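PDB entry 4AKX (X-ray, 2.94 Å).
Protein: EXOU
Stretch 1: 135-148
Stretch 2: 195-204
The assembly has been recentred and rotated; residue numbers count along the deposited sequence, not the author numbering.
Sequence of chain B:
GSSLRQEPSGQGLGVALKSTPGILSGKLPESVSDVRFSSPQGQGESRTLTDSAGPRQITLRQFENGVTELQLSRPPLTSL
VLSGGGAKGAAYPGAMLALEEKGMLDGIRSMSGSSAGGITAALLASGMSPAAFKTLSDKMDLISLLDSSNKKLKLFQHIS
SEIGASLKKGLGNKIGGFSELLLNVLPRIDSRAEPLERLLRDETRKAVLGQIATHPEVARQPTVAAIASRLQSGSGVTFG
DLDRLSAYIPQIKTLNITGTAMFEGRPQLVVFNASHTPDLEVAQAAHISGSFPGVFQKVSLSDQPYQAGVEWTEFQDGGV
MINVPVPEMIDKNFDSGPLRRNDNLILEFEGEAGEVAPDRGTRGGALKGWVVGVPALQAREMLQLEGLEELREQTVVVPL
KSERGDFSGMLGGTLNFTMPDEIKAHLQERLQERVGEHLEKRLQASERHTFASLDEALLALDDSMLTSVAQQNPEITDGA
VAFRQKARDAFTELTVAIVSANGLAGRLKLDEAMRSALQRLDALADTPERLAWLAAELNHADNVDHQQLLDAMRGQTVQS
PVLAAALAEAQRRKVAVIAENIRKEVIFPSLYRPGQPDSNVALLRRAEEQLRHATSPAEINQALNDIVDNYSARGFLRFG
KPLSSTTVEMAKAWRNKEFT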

# COMPACT_ATOMS: atom_id res chain seq x y z
N THR B 135 58.74 -2.64 -13.30
CA THR B 135 59.70 -3.73 -13.05
C THR B 135 59.32 -4.48 -11.77
O THR B 135 59.42 -5.71 -11.70
N LEU B 136 58.83 -3.73 -10.78
CA LEU B 136 58.40 -4.32 -9.53
C LEU B 136 57.17 -5.19 -9.72
O LEU B 136 57.05 -6.24 -9.10
N SER B 137 56.25 -4.75 -10.58
CA SER B 137 55.01 -5.47 -10.81
C SER B 137 55.25 -6.71 -11.65
O SER B 137 54.38 -7.57 -11.77
N ASP B 138 56.44 -6.77 -12.26
CA ASP B 138 56.84 -7.92 -13.07
C ASP B 138 57.61 -8.95 -12.24
O ASP B 138 58.00 -10.01 -12.74
N LYS B 139 57.86 -8.60 -10.98
CA LYS B 139 58.30 -9.57 -9.97
C LYS B 139 57.27 -9.59 -8.86
O LYS B 139 57.45 -10.28 -7.84
N MSE B 140 56.19 -8.80 -9.08
CA MSE B 140 55.07 -8.70 -8.14
C MSE B 140 53.94 -9.57 -8.61
O MSE B 140 53.23 -10.17 -7.80
N ASP B 141 53.78 -9.65 -9.94
CA ASP B 141 52.72 -10.49 -10.51
C ASP B 141 53.00 -11.98 -10.32
O ASP B 141 52.09 -12.83 -10.50
N LEU B 142 54.25 -12.29 -9.92
CA LEU B 142 54.53 -13.56 -9.27
C LEU B 142 53.98 -13.50 -7.85
O LEU B 142 53.12 -14.30 -7.47
N ILE B 143 54.41 -12.49 -7.09
CA ILE B 143 54.12 -12.43 -5.65
C ILE B 143 52.61 -12.27 -5.36
O ILE B 143 52.07 -12.97 -4.50
N SER B 144 51.95 -11.39 -6.12
CA SER B 144 50.50 -11.17 -5.98
C SER B 144 49.70 -12.42 -6.33
O SER B 144 48.59 -12.63 -5.84
N LEU B 145 50.28 -13.26 -7.20
CA LEU B 145 49.66 -14.52 -7.57
C LEU B 145 50.10 -15.65 -6.64
O LEU B 145 49.39 -16.65 -6.51
N LEU B 146 51.26 -15.50 -6.00
CA LEU B 146 51.73 -16.50 -5.05
C LEU B 146 51.07 -16.33 -3.69
O LEU B 146 51.01 -17.26 -2.90
N ASP B 147 50.57 -15.13 -3.42
CA ASP B 147 49.75 -14.91 -2.24
C ASP B 147 48.33 -15.36 -2.49
O ASP B 147 47.53 -15.45 -1.55
N SER B 148 48.01 -15.64 -3.76
CA SER B 148 46.82 -16.40 -4.14
C SER B 148 47.14 -17.89 -4.39
O SER B 148 46.23 -18.70 -4.62
N PRO B 195 56.85 -11.73 4.18
CA PRO B 195 57.51 -11.47 2.88
C PRO B 195 56.90 -10.27 2.16
O PRO B 195 57.61 -9.52 1.48
N LEU B 196 55.60 -10.09 2.34
CA LEU B 196 54.86 -9.00 1.73
C LEU B 196 55.10 -7.70 2.49
O LEU B 196 55.46 -6.69 1.89
N GLU B 197 54.92 -7.74 3.81
CA GLU B 197 55.25 -6.60 4.68
C GLU B 197 56.67 -6.06 4.45
O GLU B 197 56.87 -4.86 4.30
N ARG B 198 57.66 -6.97 4.42
CA ARG B 198 59.06 -6.58 4.18
C ARG B 198 59.22 -5.86 2.83
O ARG B 198 59.74 -4.74 2.77
N LEU B 199 58.75 -6.51 1.77
CA LEU B 199 58.91 -6.04 0.38
C LEU B 199 58.27 -4.66 0.16
O LEU B 199 58.90 -3.75 -0.42
N LEU B 200 57.04 -4.50 0.63
CA LEU B 200 56.36 -3.21 0.66
C LEU B 200 57.10 -2.20 1.54
O LEU B 200 57.27 -1.05 1.15
N ARG B 201 57.53 -2.64 2.73
CA ARG B 201 58.21 -1.76 3.68
C ARG B 201 59.38 -1.09 2.99
O ARG B 201 59.67 0.09 3.22
N ASP B 202 60.03 -1.84 2.11
CA ASP B 202 61.24 -1.38 1.45
C ASP B 202 60.94 -0.56 0.19
O ASP B 202 61.47 0.54 0.00
N GLU B 203 60.06 -1.09 -0.67
CA GLU B 203 59.58 -0.35 -1.84
C GLU B 203 59.20 1.09 -1.47
O GLU B 203 59.78 2.05 -1.98
N THR B 204 58.24 1.20 -0.55
CA THR B 204 57.83 2.49 -0.01
C THR B 204 59.00 3.32 0.53
O THR B 204 59.12 4.51 0.22

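The first-stretch helix through Ile 143 and the helix 195-204 run at 147° between their N-to-C directions, roughly antiparallel, with axes no closer than 11.9 Å. Such wide spacing must be bridged by side-chain ends, and the contact buries 293 Å² over both stretches. Across it, no hydrogen bond forms, so shape carries the packing.

Leu 199, pointing toward the first stretch with chi1 t and chi2 p, is the central bump. CD2 of Leu 199 lies 3.6 Å from CE of Met 140 and 3.7 Å from CD1 of Ile 143, so this methyl rests over the shallow groove between them. Met 140, a selenomethionine with chi1 t but chi2 91° and chi3 6° between wells, leaves its backbone sideways, yet its end swings nearer to reach Leu 199. Ile 143 (chi1 m, chi2 149°, between wells) points toward the second stretch and also meets Leu 196: CG2 of Ile 143 lies 3.9 Å from CD1 of Leu 196.

Leu 196 (chi1 t, chi2 p) starts sideways, but its end comes nearer. Its CD1 is the methyl nearer Ile 143; both methyls lie near OD2 of Asp 147, which points toward the second stretch with chi1 m, and CD2 of Leu 196 is the closer to OD2 of Asp 147 at 3.3 Å, a carbon-oxygen contact without a hydrogen bond. At the other end, Leu 136 (chi1 t, chi2 130°, between wells) and Glu 203 (chi1 and chi2 m) both point inward; CD1 of Leu 136 presses against the aliphatic CG of Glu 203 at 3.2 Å, tight for two carbons.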

# COMPACT_ATOMS: atom_id res chain seq x y z
CB THR B 135 61.20 -3.26 -13.01
OG1 THR B 135 61.52 -2.71 -11.72
CG2 THR B 135 61.50 -2.23 -14.09
CB LEU B 136 58.14 -3.24 -8.49
CG LEU B 136 57.10 -3.61 -7.43
CD1 LEU B 136 57.62 -3.36 -6.02
CD2 LEU B 136 55.78 -2.89 -7.67
CB SER B 137 53.98 -4.58 -11.49
OG SER B 137 54.27 -4.43 -12.88
CB ASP B 138 57.67 -7.46 -14.28
CG ASP B 138 56.95 -6.42 -15.13
OD1 ASP B 138 55.70 -6.44 -15.21
OD2 ASP B 138 57.65 -5.56 -15.73
CB LYS B 139 59.66 -9.17 -9.39
CG LYS B 139 60.72 -8.87 -10.44
CD LYS B 139 61.96 -8.27 -9.79
CE LYS B 139 62.52 -7.14 -10.65
NZ LYS B 139 63.93 -6.84 -10.26
CB MSE B 140 54.62 -7.24 -8.09
CG MSE B 140 53.40 -7.00 -7.19
SE MSE B 140 54.01 -6.56 -5.33
CE MSE B 140 55.99 -6.47 -5.70
CB ASP B 141 52.46 -10.13 -11.99
CG ASP B 141 53.56 -10.60 -12.92
OD1 ASP B 141 54.76 -10.57 -12.53
OD2 ASP B 141 53.22 -10.99 -14.06
CB LEU B 142 56.05 -13.87 -9.28
CG LEU B 142 56.53 -15.31 -9.02
CD1 LEU B 142 57.63 -15.73 -9.99
CD2 LEU B 142 57.00 -15.50 -7.58
CB ILE B 143 55.01 -11.39 -4.91
CG1 ILE B 143 56.48 -11.81 -5.01
CG2 ILE B 143 54.60 -11.26 -3.44
CD1 ILE B 143 57.47 -10.66 -5.02
CB SER B 144 50.04 -9.99 -6.85
OG SER B 144 50.66 -8.78 -6.45
CB LEU B 145 49.99 -14.86 -9.03
CG LEU B 145 49.66 -16.27 -9.55
CD1 LEU B 145 48.15 -16.51 -9.59
CD2 LEU B 145 50.29 -16.51 -10.91
CB LEU B 146 53.27 -16.53 -4.94
CG LEU B 146 54.02 -15.68 -3.91
CD1 LEU B 146 53.89 -16.24 -2.50
CD2 LEU B 146 55.50 -15.60 -4.29
CB ASP B 147 49.80 -13.45 -1.82
CG ASP B 147 51.21 -12.93 -1.72
OD1 ASP B 147 52.14 -13.75 -1.54
OD2 ASP B 147 51.40 -11.71 -1.84
CB SER B 148 46.13 -15.78 -5.36
OG SER B 148 45.04 -16.59 -5.79
CB PRO B 195 57.23 -12.74 2.08
CG PRO B 195 56.02 -13.33 2.72
CD PRO B 195 56.18 -13.04 4.18
CB LEU B 196 53.38 -9.33 1.73
CG LEU B 196 52.54 -8.75 0.60
CD1 LEU B 196 53.31 -8.83 -0.71
CD2 LEU B 196 51.21 -9.48 0.52
CB GLU B 197 55.06 -6.95 6.16
CG GLU B 197 53.63 -7.30 6.57
CD GLU B 197 53.48 -7.51 8.08
OE1 GLU B 197 53.76 -8.63 8.57
OE2 GLU B 197 53.06 -6.55 8.77
CB ARG B 198 59.98 -7.81 4.27
CG ARG B 198 61.45 -7.56 3.89
CD ARG B 198 62.31 -7.15 5.08
NE ARG B 198 63.74 -7.16 4.77
CZ ARG B 198 64.63 -6.27 5.23
NH1 ARG B 198 64.24 -5.28 6.03
NH2 ARG B 198 65.90 -6.37 4.89
CB LEU B 199 58.32 -7.08 -0.57
CG LEU B 199 57.96 -6.77 -2.02
CD1 LEU B 199 59.20 -6.48 -2.85
CD2 LEU B 199 57.19 -7.94 -2.60
CB LEU B 200 54.93 -3.38 1.18
CG LEU B 200 53.79 -3.75 0.21
CD1 LEU B 200 53.93 -5.18 -0.29
CD2 LEU B 200 52.46 -3.57 0.91
CB ARG B 201 58.71 -2.52 4.91
CG ARG B 201 57.72 -2.57 6.07
CD ARG B 201 58.41 -2.57 7.42
NE ARG B 201 59.71 -3.24 7.35
CZ ARG B 201 59.88 -4.56 7.39
NH1 ARG B 201 58.83 -5.36 7.51
NH2 ARG B 201 61.09 -5.07 7.30
CB ASP B 202 62.15 -2.57 1.17
CG ASP B 202 62.44 -3.40 2.43
OD1 ASP B 202 62.00 -3.00 3.53
OD2 ASP B 202 63.11 -4.46 2.31
CB GLU B 203 58.41 -1.07 -2.50
CG GLU B 203 58.83 -2.30 -3.29
CD GLU B 203 59.97 -2.01 -4.26
OE1 GLU B 203 59.80 -1.14 -5.14
OE2 GLU B 203 61.05 -2.65 -4.13
CB THR B 204 56.75 2.32 1.09
OG1 THR B 204 57.19 1.34 2.04
CG2 THR B 204 55.42 1.87 0.49